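Local coordinates for second substrate binding domain of putative amino acid ABC transporter (Streptococcus pneumoniae, PDB 4OEN), which probably captures an amino acid outside the membrane and hands it to the translocation channel of an ABC importer, at residues V72-A75 with R76-T79; N194-L197 with I198-N202; N203-A206 with N207-N211; G212-Q215 with K216-K220. All blocks are in the same frame, centred on the assembly; numbering follows the deposited sequence.

Interaction 1 (V72-A75 with R76-T79). With ACT (acetate ion), chain G; ACT (acetate ion), chain H.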
loop_
_atom_site.group_PDB
_atom_site.type_symbol
_atom_site.label_atom_id
_atom_site.label_comp_id
_atom_site.label_asym_id
_atom_site.label_seq_id
_atom_site.Cartn_x
_atom_site.Cartn_y
_atom_site.Cartn_z
ATOM N N VAL A 72 8.553 -3.057 4.624
ATOM C CA VAL A 72 9.737 -3.764 5.099
ATOM C C VAL A 72 10.954 -2.889 4.853
ATOM O O VAL A 72 11.211 -2.475 3.726
ATOM C CB VAL A 72 9.912 -5.118 4.393
ATOM C CG1 VAL A 72 11.221 -5.792 4.833
ATOM C CG2 VAL A 72 8.700 -6.008 4.668
ATOM N N THR A 73 11.671 -2.563 5.923
ATOM C CA THR A 73 12.898 -1.775 5.822
ATOM C C THR A 73 13.945 -2.381 6.732
ATOM O O THR A 73 13.608 -3.011 7.730
ATOM C CB THR A 73 12.692 -0.297 6.232
ATOM O OG1 THR A 73 12.520 -0.214 7.652
ATOM C CG2 THR A 73 11.482 0.323 5.514
ATOM N N ASP A 74 15.217 -2.168 6.405
ATOM C CA ASP A 74 16.304 -2.650 7.247
ATOM C C ASP A 74 16.236 -2.069 8.654
ATOM O O ASP A 74 16.505 -2.764 9.634
ATOM C CB ASP A 74 17.650 -2.334 6.597
ATOM C CG ASP A 74 17.902 -3.169 5.362
ATOM O OD1 ASP A 74 17.214 -4.197 5.192
ATOM O OD2 ASP A 74 18.786 -2.803 4.561
ATOM N N ALA A 75 15.855 -0.802 8.761
ATOM C CA ALA A 75 15.734 -0.154 10.066
ATOM C C ALA A 75 14.745 -0.894 10.961
ATOM O O ALA A 75 14.997 -1.104 12.148
ATOM C CB ALA A 75 15.307 1.300 9.897
ATOM N N ARG A 76 13.621 -1.296 10.374
ATOM C CA ARG A 76 12.570 -1.975 11.118
ATOM C C ARG A 76 12.950 -3.397 11.470
ATOM O O ARG A 76 12.479 -3.935 12.465
ATOM C CB ARG A 76 11.267 -1.964 10.321
ATOM C CG ARG A 76 10.671 -0.590 10.284
ATOM C CD ARG A 76 9.473 -0.476 9.392
ATOM N NE ARG A 76 8.883 0.842 9.590
ATOM C CZ ARG A 76 7.891 1.327 8.859
ATOM N NH1 ARG A 76 7.379 0.588 7.888
ATOM N NH2 ARG A 76 7.405 2.536 9.110
ATOM N N LYS A 77 13.822 -3.999 10.674
ATOM C CA LYS A 77 14.310 -5.338 10.993
ATOM C C LYS A 77 15.115 -5.407 12.292
ATOM O O LYS A 77 15.309 -6.488 12.845
ATOM C CB LYS A 77 15.152 -5.875 9.836
ATOM C CG LYS A 77 14.334 -6.245 8.635
ATOM C CD LYS A 77 15.211 -6.799 7.531
ATOM C CE LYS A 77 14.379 -7.180 6.316
ATOM N NZ LYS A 77 15.239 -7.680 5.204
ATOM N N ALA A 78 15.577 -4.261 12.789
ATOM C CA ALA A 78 16.300 -4.239 14.049
ATOM C C ALA A 78 15.413 -4.637 15.225
ATOM O O ALA A 78 15.897 -5.172 16.215
ATOM C CB ALA A 78 16.907 -2.862 14.293
ATOM N N THR A 79 14.114 -4.372 15.118
ATOM C CA THR A 79 13.214 -4.656 16.233
ATOM C C THR A 79 12.000 -5.493 15.837
ATOM O O THR A 79 11.237 -5.916 16.702
ATOM C CB THR A 79 12.726 -3.346 16.896
ATOM O OG1 THR A 79 12.138 -2.502 15.905
ATOM C CG2 THR A 79 13.895 -2.595 17.545
HETATM C C ACT G . 15.747 1.005 4.892
HETATM O O ACT G . 15.318 1.946 4.191
HETATM O OXT ACT G . 15.870 -0.092 4.295
HETATM C CH3 ACT G . 16.083 1.194 6.350
HETATM C C ACT H . 4.933 2.858 6.152
HETATM O O ACT H . 5.338 3.746 6.937
HETATM O OXT ACT H . 5.048 1.687 6.558
HETATM C CH3 ACT H . 4.353 3.185 4.809
HETATM O O HOH W 1 13.579 -0.743 14.530
#
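Thr73 and Arg76 meet in an N-cap at the start of the short surface helix 74-77, in a periplasmic-binding-protein type II fold. Thr73 OG1 accepts from Arg76 N at 3.1 Å. Its chi1 of 72° holds OG1 between its own backbone N and carbonyl carbon, turned to the incoming N-H, while Arg76 CG presses on the same oxygen at 3.2 Å. Thr73 O also accepts from Lys77 N, so side chain and carbonyl together tie down the first turn. An acetate accepts from Asp74 N at this helix start.

From the cap, the Arg76 chain runs extended to its guanidinium. A second acetate, like the first probably from the crystallisation liquor, lies at the edge of that group, in its plane, with OXT 2.9 Å from Arg76 NH1 and O 3.2 Å from Arg76 NH2. Ser71 N also bonds this acetate, and Ser71 O accepts from Arg76 NH1. Such a two-pronged grip is consistent with the way relatives in this family hold a substrate carboxylate by an arginine.

Lys77 lies alongside Asp74, pointing the same way, but NZ stays 4.0 Å from Asp74 OD1, beyond a salt bridge. Lys77 CE meets Val72 CG1 at 3.8 Å.

Interaction 2 (N194-L197 with I198-N202)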
loop_
_atom_site.group_PDB
_atom_site.type_symbol
_atom_site.label_atom_id
_atom_site.label_comp_id
_atom_site.label_asym_id
_atom_site.label_seq_id
_atom_site.Cartn_x
_atom_site.Cartn_y
_atom_site.Cartn_z
ATOM N N ASN A 194 7.037 -14.538 19.224
ATOM C CA ASN A 194 5.976 -15.177 18.447
ATOM C C ASN A 194 6.398 -15.739 17.089
ATOM O O ASN A 194 5.767 -15.435 16.077
ATOM C CB ASN A 194 4.845 -14.186 18.227
ATOM C CG ASN A 194 4.197 -13.761 19.507
ATOM O OD1 ASN A 194 4.272 -12.596 19.899
ATOM N ND2 ASN A 194 3.557 -14.706 20.181
ATOM N N PRO A 195 7.459 -16.566 17.060
ATOM C CA PRO A 195 7.914 -17.059 15.758
ATOM C C PRO A 195 6.878 -17.952 15.068
ATOM O O PRO A 195 6.829 -18.005 13.839
ATOM C CB PRO A 195 9.187 -17.838 16.108
ATOM C CG PRO A 195 8.992 -18.261 17.516
ATOM C CD PRO A 195 8.251 -17.133 18.169
ATOM N N GLU A 196 6.027 -18.615 15.845
ATOM C CA GLU A 196 5.051 -19.523 15.261
ATOM C C GLU A 196 3.975 -18.741 14.514
ATOM O O GLU A 196 3.382 -19.242 13.565
ATOM C CB GLU A 196 4.434 -20.427 16.331
ATOM C CG GLU A 196 3.376 -19.790 17.220
ATOM C CD GLU A 196 3.930 -18.846 18.279
ATOM O OE1 GLU A 196 5.168 -18.750 18.447
ATOM O OE2 GLU A 196 3.106 -18.186 18.946
ATOM N N LEU A 197 3.755 -17.494 14.916
ATOM C CA LEU A 197 2.777 -16.658 14.239
ATOM C C LEU A 197 3.277 -16.259 12.854
ATOM O O LEU A 197 2.507 -16.218 11.896
ATOM C CB LEU A 197 2.479 -15.414 15.062
ATOM C CG LEU A 197 1.431 -14.429 14.539
ATOM C CD1 LEU A 197 0.116 -15.131 14.217
ATOM C CD2 LEU A 197 1.222 -13.329 15.589
ATOM N N ILE A 198 4.573 -15.967 12.749
ATOM C CA ILE A 198 5.171 -15.698 11.442
ATOM C C ILE A 198 5.092 -16.949 10.564
ATOM O O ILE A 198 4.726 -16.873 9.380
ATOM C CB ILE A 198 6.646 -15.246 11.565
ATOM C CG1 ILE A 198 6.730 -13.851 12.187
ATOM C CG2 ILE A 198 7.350 -15.284 10.209
ATOM C CD1 ILE A 198 6.024 -12.749 11.354
ATOM N N GLU A 199 5.427 -18.100 11.145
ATOM C CA GLU A 199 5.353 -19.373 10.430
ATOM C C GLU A 199 3.951 -19.616 9.866
ATOM O O GLU A 199 3.789 -19.948 8.694
ATOM C CB GLU A 199 5.752 -20.534 11.346
ATOM C CG GLU A 199 7.204 -20.525 11.797
ATOM C CD GLU A 199 7.553 -21.692 12.723
ATOM O OE1 GLU A 199 6.849 -22.728 12.691
ATOM O OE2 GLU A 199 8.530 -21.565 13.490
ATOM N N MET A 200 2.938 -19.431 10.703
ATOM C CA MET A 200 1.557 -19.631 10.265
ATOM C C MET A 200 1.101 -18.565 9.276
ATOM O O MET A 200 0.320 -18.851 8.359
ATOM C CB MET A 200 0.621 -19.671 11.470
ATOM C CG MET A 200 0.813 -20.927 12.303
ATOM S SD MET A 200 -0.403 -21.116 13.605
ATOM C CE MET A 200 -0.022 -19.694 14.636
ATOM N N PHE A 201 1.570 -17.330 9.445
ATOM C CA PHE A 201 1.186 -16.306 8.488
ATOM C C PHE A 201 1.704 -16.679 7.111
ATOM O O PHE A 201 0.972 -16.614 6.122
ATOM C CB PHE A 201 1.706 -14.920 8.887
ATOM C CG PHE A 201 1.269 -13.818 7.945
ATOM C CD1 PHE A 201 0.159 -13.030 8.240
ATOM C CD2 PHE A 201 1.945 -13.587 6.761
ATOM C CE1 PHE A 201 -0.250 -12.022 7.369
ATOM C CE2 PHE A 201 1.548 -12.589 5.882
ATOM C CZ PHE A 201 0.441 -11.801 6.191
ATOM N N ASN A 202 2.970 -17.069 7.041
ATOM C CA ASN A 202 3.570 -17.411 5.760
ATOM C C ASN A 202 2.896 -18.627 5.136
ATOM O O ASN A 202 2.706 -18.668 3.929
ATOM C CB ASN A 202 5.063 -17.666 5.916
ATOM C CG ASN A 202 5.844 -16.395 6.205
ATOM O OD1 ASN A 202 5.357 -15.290 5.976
ATOM N ND2 ASN A 202 7.064 -16.552 6.692
#
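Glu196 and Met200 pack one turn apart in the opening turns of helix 195-210, an alpha-helix of the periplasmic-binding-protein type II fold. Backbone bonds carry most of the contact: Glu199 N reaches Pro195 O, Met200 N reaches Glu196 O, and Phe201 N reaches Leu197 O at 2.8 Å. Asn194 precedes the first turn as its N-cap, though its side chain supplies no capping bond.

Two polar ends have partners elsewhere in the chain. Glu196 OE2 is hydrogen-bonded to Tyr5 OH on strand 5-8, and Asn202 OD1 to Glu84 N, so both ends of this stretch are tied to the body of the lobe.

Among the apolar side chains, Leu197 and Phe201 are buried. Phe201 stacks on Phe187 of strand 180-190 and also meets Leu32, Ile33 and Ile36 of helix 28-40, while Leu197 and Ile198 touch Phe187 and Val189.

Within the helix, side-chain carbons lie against carbonyl oxygens of the preceding turn. Glu199 CG, beside its own backbone N at chi1 -66°, comes to 3.3 Å from Pro195 O. The Met200 chain bends at chi3, -64°, bringing CE back to 3.6 Å from Glu196 O and 4.3 Å from Glu196 CG.

Interaction 3 (N203-A206 with N207-N211). With SO4 (sulfate ion), chain C.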
loop_
_atom_site.group_PDB
_atom_site.type_symbol
_atom_site.label_atom_id
_atom_site.label_comp_id
_atom_site.label_asym_id
_atom_site.label_seq_id
_atom_site.Cartn_x
_atom_site.Cartn_y
_atom_site.Cartn_z
ATOM N N ASN A 203 2.558 -19.622 5.951
ATOM C CA ASN A 203 1.875 -20.805 5.431
ATOM C C ASN A 203 0.464 -20.472 4.966
ATOM O O ASN A 203 0.008 -20.967 3.932
ATOM C CB ASN A 203 1.830 -21.908 6.486
ATOM C CG ASN A 203 3.183 -22.532 6.717
ATOM O OD1 ASN A 203 4.080 -22.409 5.882
ATOM N ND2 ASN A 203 3.341 -23.212 7.839
ATOM N N GLY A 204 -0.231 -19.647 5.745
ATOM C CA GLY A 204 -1.573 -19.214 5.397
ATOM C C GLY A 204 -1.558 -18.421 4.101
ATOM O O GLY A 204 -2.397 -18.625 3.228
ATOM N N LEU A 205 -0.581 -17.530 3.970
ATOM C CA LEU A 205 -0.451 -16.730 2.762
ATOM C C LEU A 205 -0.242 -17.621 1.538
ATOM O O LEU A 205 -0.888 -17.432 0.495
ATOM C CB LEU A 205 0.709 -15.732 2.894
ATOM C CG LEU A 205 0.972 -14.839 1.675
ATOM C CD1 LEU A 205 -0.210 -13.931 1.392
ATOM C CD2 LEU A 205 2.228 -14.011 1.885
ATOM N N ALA A 206 0.650 -18.600 1.661
ATOM C CA ALA A 206 0.911 -19.519 0.553
ATOM C C ALA A 206 -0.349 -20.292 0.178
ATOM O O ALA A 206 -0.647 -20.477 -1.004
ATOM C CB ALA A 206 2.040 -20.479 0.907
ATOM N N ASN A 207 -1.089 -20.750 1.179
ATOM C CA ASN A 207 -2.336 -21.467 0.895
ATOM C C ASN A 207 -3.348 -20.586 0.170
ATOM O O ASN A 207 -3.978 -21.012 -0.790
ATOM C CB ASN A 207 -2.955 -22.008 2.182
ATOM C CG ASN A 207 -2.151 -23.143 2.778
ATOM O OD1 ASN A 207 -1.371 -23.788 2.080
ATOM N ND2 ASN A 207 -2.344 -23.402 4.071
ATOM N N LEU A 208 -3.501 -19.348 0.628
ATOM C CA LEU A 208 -4.455 -18.437 -0.001
ATOM C C LEU A 208 -4.020 -18.046 -1.413
ATOM O O LEU A 208 -4.851 -17.802 -2.281
ATOM C CB LEU A 208 -4.644 -17.181 0.859
ATOM C CG LEU A 208 -5.273 -17.453 2.230
ATOM C CD1 LEU A 208 -5.338 -16.166 3.059
ATOM C CD2 LEU A 208 -6.651 -18.091 2.122
ATOM N N LYS A 209 -2.719 -17.959 -1.647
ATOM C CA LYS A 209 -2.245 -17.739 -3.008
ATOM C C LYS A 209 -2.550 -18.954 -3.884
ATOM O O LYS A 209 -3.038 -18.818 -5.009
ATOM C CB LYS A 209 -0.748 -17.430 -3.011
ATOM C CG LYS A 209 -0.441 -15.987 -2.658
ATOM C CD LYS A 209 1.058 -15.763 -2.605
ATOM C CE LYS A 209 1.398 -14.314 -2.298
ATOM N NZ LYS A 209 2.880 -14.128 -2.225
ATOM N N ALA A 210 -2.291 -20.148 -3.364
ATOM C CA ALA A 210 -2.419 -21.357 -4.175
ATOM C C ALA A 210 -3.859 -21.619 -4.617
ATOM O O ALA A 210 -4.082 -22.142 -5.707
ATOM C CB ALA A 210 -1.884 -22.555 -3.409
ATOM N N ASN A 211 -4.840 -21.245 -3.795
ATOM C CA ASN A 211 -6.231 -21.593 -4.104
ATOM C C ASN A 211 -7.065 -20.430 -4.627
ATOM O O ASN A 211 -8.281 -20.549 -4.777
ATOM C CB ASN A 211 -6.922 -22.214 -2.880
ATOM C CG ASN A 211 -7.146 -21.226 -1.739
ATOM O OD1 ASN A 211 -6.917 -20.019 -1.856
ATOM N ND2 ASN A 211 -7.604 -21.755 -0.607
HETATM S S SO4 C . -0.771 -25.895 6.314
HETATM O O1 SO4 C . -2.193 -25.790 6.636
HETATM O O2 SO4 C . -0.579 -26.915 5.286
HETATM O O3 SO4 C . -0.275 -24.614 5.826
HETATM O O4 SO4 C . -0.029 -26.271 7.515
#
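Asn203 and Asn207 stand one turn apart in the regular i to i+4 ladder of the alpha-helix 195-210, near its C-terminal end in the periplasmic-binding-protein type II fold, and are joined by the bond from Asn207 N to Asn203 O. Asn207 CG sits beside its own backbone N, chi1 -70°, which lays the amide back against that same carbonyl, with CG 3.3 Å from Asn203 O. The amide nitrogen makes no bond there. Asn207 ND2 instead donates to Asp39 OD2 and to O3 of a sulfate at 3.0 Å, an ion probably from the crystallisation liquor that also takes Gln40 NE2. Asn203 touches the same oxygen through CB, 3.5 Å from sulfate O3.

At Gly204, the carbonyl oxygen accepts from Leu208 N at 2.9 Å, and CG of the buried Leu208 side chain comes to 3.3 Å from this oxygen.

Leu205 O receives Lys209 N. The two side chains cross obliquely: the extended Lys209 chain carries CE past the leucine branch, 4.0 Å from both Leu205 CG and CD1, so the closest approach is made by an aliphatic carbon of the lysine.

Ala206 O completes the series, accepting from Ala210 N, with Ala210 CB at 3.4 Å from the same oxygen.

Leu208 packs on Ala35 and Ile36 of helix 28-40, and Leu205, Leu208 and Lys209 touch Phe214 of helix 213-222, so the end of this helix packs against both neighbours.

Interaction 4 (G212-Q215 with K216-K220)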
loop_
_atom_site.group_PDB
_atom_site.type_symbol
_atom_site.label_atom_id
_atom_site.label_comp_id
_atom_site.label_asym_id
_atom_site.label_seq_id
_atom_site.Cartn_x
_atom_site.Cartn_y
_atom_site.Cartn_z
ATOM N N GLY A 212 -6.407 -19.305 -4.882
ATOM C CA GLY A 212 -7.052 -18.187 -5.544
ATOM C C GLY A 212 -7.717 -17.186 -4.620
ATOM O O GLY A 212 -8.120 -16.108 -5.060
ATOM N N GLU A 213 -7.847 -17.538 -3.350
ATOM C CA GLU A 213 -8.517 -16.655 -2.404
ATOM C C GLU A 213 -7.777 -15.345 -2.182
ATOM O O GLU A 213 -8.414 -14.309 -2.001
ATOM C CB GLU A 213 -8.719 -17.370 -1.069
ATOM C CG GLU A 213 -9.666 -18.564 -1.178
ATOM C CD GLU A 213 -10.998 -18.216 -1.839
ATOM O OE1 GLU A 213 -11.567 -17.140 -1.540
ATOM O OE2 GLU A 213 -11.480 -19.026 -2.663
ATOM N N PHE A 214 -6.445 -15.382 -2.222
ATOM C CA PHE A 214 -5.655 -14.163 -2.039
ATOM C C PHE A 214 -5.944 -13.156 -3.144
ATOM O O PHE A 214 -6.189 -11.967 -2.880
ATOM C CB PHE A 214 -4.158 -14.485 -2.012
ATOM C CG PHE A 214 -3.290 -13.280 -1.756
ATOM C CD1 PHE A 214 -3.398 -12.588 -0.569
ATOM C CD2 PHE A 214 -2.366 -12.851 -2.692
ATOM C CE1 PHE A 214 -2.609 -11.481 -0.316
ATOM C CE2 PHE A 214 -1.572 -11.745 -2.440
ATOM C CZ PHE A 214 -1.702 -11.062 -1.246
ATOM N N GLN A 215 -5.938 -13.643 -4.382
ATOM C CA GLN A 215 -6.164 -12.775 -5.527
ATOM C C GLN A 215 -7.553 -12.145 -5.477
ATOM O O GLN A 215 -7.731 -11.005 -5.888
ATOM C CB GLN A 215 -5.975 -13.551 -6.834
ATOM C CG GLN A 215 -5.938 -12.661 -8.074
ATOM C CD GLN A 215 -4.792 -11.661 -8.051
ATOM O OE1 GLN A 215 -3.697 -11.959 -7.568
ATOM N NE2 GLN A 215 -5.042 -10.466 -8.574
ATOM N N LYS A 216 -8.539 -12.874 -4.964
ATOM C CA LYS A 216 -9.881 -12.322 -4.842
ATOM C C LYS A 216 -9.918 -11.127 -3.868
ATOM O O LYS A 216 -10.635 -10.151 -4.097
ATOM C CB LYS A 216 -10.868 -13.398 -4.387
ATOM C CG LYS A 216 -11.213 -14.409 -5.474
ATOM C CD LYS A 216 -12.266 -15.377 -4.972
ATOM C CE LYS A 216 -12.521 -16.492 -5.968
ATOM N NZ LYS A 216 -13.450 -17.492 -5.390
ATOM N N ILE A 217 -9.157 -11.213 -2.784
ATOM C CA ILE A 217 -9.083 -10.102 -1.829
ATOM C C ILE A 217 -8.442 -8.902 -2.503
ATOM O O ILE A 217 -8.953 -7.785 -2.413
ATOM C CB ILE A 217 -8.279 -10.486 -0.578
ATOM C CG1 ILE A 217 -8.997 -11.598 0.184
ATOM C CG2 ILE A 217 -8.044 -9.256 0.306
ATOM C CD1 ILE A 217 -8.201 -12.132 1.377
ATOM N N LEU A 218 -7.317 -9.125 -3.167
ATOM C CA LEU A 218 -6.654 -8.033 -3.880
ATOM C C LEU A 218 -7.582 -7.400 -4.907
ATOM O O LEU A 218 -7.688 -6.169 -4.983
ATOM C CB LEU A 218 -5.383 -8.523 -4.571
ATOM C CG LEU A 218 -4.243 -8.896 -3.632
ATOM C CD1 LEU A 218 -3.011 -9.274 -4.427
ATOM C CD2 LEU A 218 -3.948 -7.738 -2.689
ATOM N N ASP A 219 -8.259 -8.236 -5.689
ATOM C CA ASP A 219 -9.107 -7.737 -6.767
ATOM C C ASP A 219 -10.247 -6.853 -6.261
ATOM O O ASP A 219 -10.685 -5.924 -6.947
ATOM C CB ASP A 219 -9.683 -8.901 -7.574
ATOM C CG ASP A 219 -8.638 -9.611 -8.405
ATOM O OD1 ASP A 219 -7.539 -9.043 -8.603
ATOM O OD2 ASP A 219 -8.930 -10.732 -8.882
ATOM N N LYS A 220 -10.734 -7.147 -5.061
ATOM C CA LYS A 220 -11.851 -6.407 -4.502
ATOM C C LYS A 220 -11.481 -4.937 -4.335
ATOM O O LYS A 220 -12.285 -4.039 -4.611
ATOM C CB LYS A 220 -12.272 -7.005 -3.155
ATOM C CG LYS A 220 -13.308 -6.183 -2.409
ATOM C CD LYS A 220 -13.697 -6.851 -1.099
ATOM C CE LYS A 220 -14.741 -6.032 -0.362
ATOM N NZ LYS A 220 -15.107 -6.657 0.939
HETATM O O HOH W 2 -10.620 -19.470 -5.530
#
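Phe214 and Leu218 pack one turn apart on the inner side of helix 213-222, the C-terminal helix of this periplasmic-binding-protein type II fold. Leu218 CG lies over one face of the Phe214 ring, a CH-pi contact 4.3 Å from the centroid and shifted toward the rim. The branch that follows, CD1, comes to 3.5 Å from Phe214 CE2. With CG anti to the backbone N, chi1 -177°, the ring projects from the helix beside its own carbonyl carbon, and Leu218 of the next turn meets its face. Leu32 of helix 28-40 also touches this phenylalanine.

On the exposed side, Glu213 and Lys216 run side by side, pointing the same way. Their salt bridge is long, Glu213 OE2 to Lys216 NZ at 3.7 Å, and a water that donates to OE2 makes a weak bond to NZ as well. Gly212, at the N-cap position, has a positive phi and turns the chain into the helix; its O accepts from Lys216 N.

Gln215 and Asp219 make the other polar pair, across one turn. The Gln215 chain bends at chi2 and brings its amide back to the carboxylate, the two planes being 61° apart. Besides the backbone bond from Asp219 N to Gln215 O, Gln215 NE2 donates to Asp219 OD1 at 2.9 Å, on the syn side but out of the carboxylate plane.

All four contacts are local, following one another along the chain without nesting or crossing, and none closes a long loop. Interaction 1 comes first and stands apart: it caps the short helix 74-77 and touches none of the others, its centre about 17 Å from that of interaction 2. More than a hundred residues later, interactions 2 and 3 adjoin in sequence as successive parts of helix 195-210. The chain then turns at Asn211 and Gly212 into helix 213-222, which holds interaction 4. Here two contacts do touch: Phe214 N lies 2.9 Å from Leu208 O, a probable hydrogen bond, and Leu208 CD2 packs on Glu213 CB, joining the two C-terminal helices.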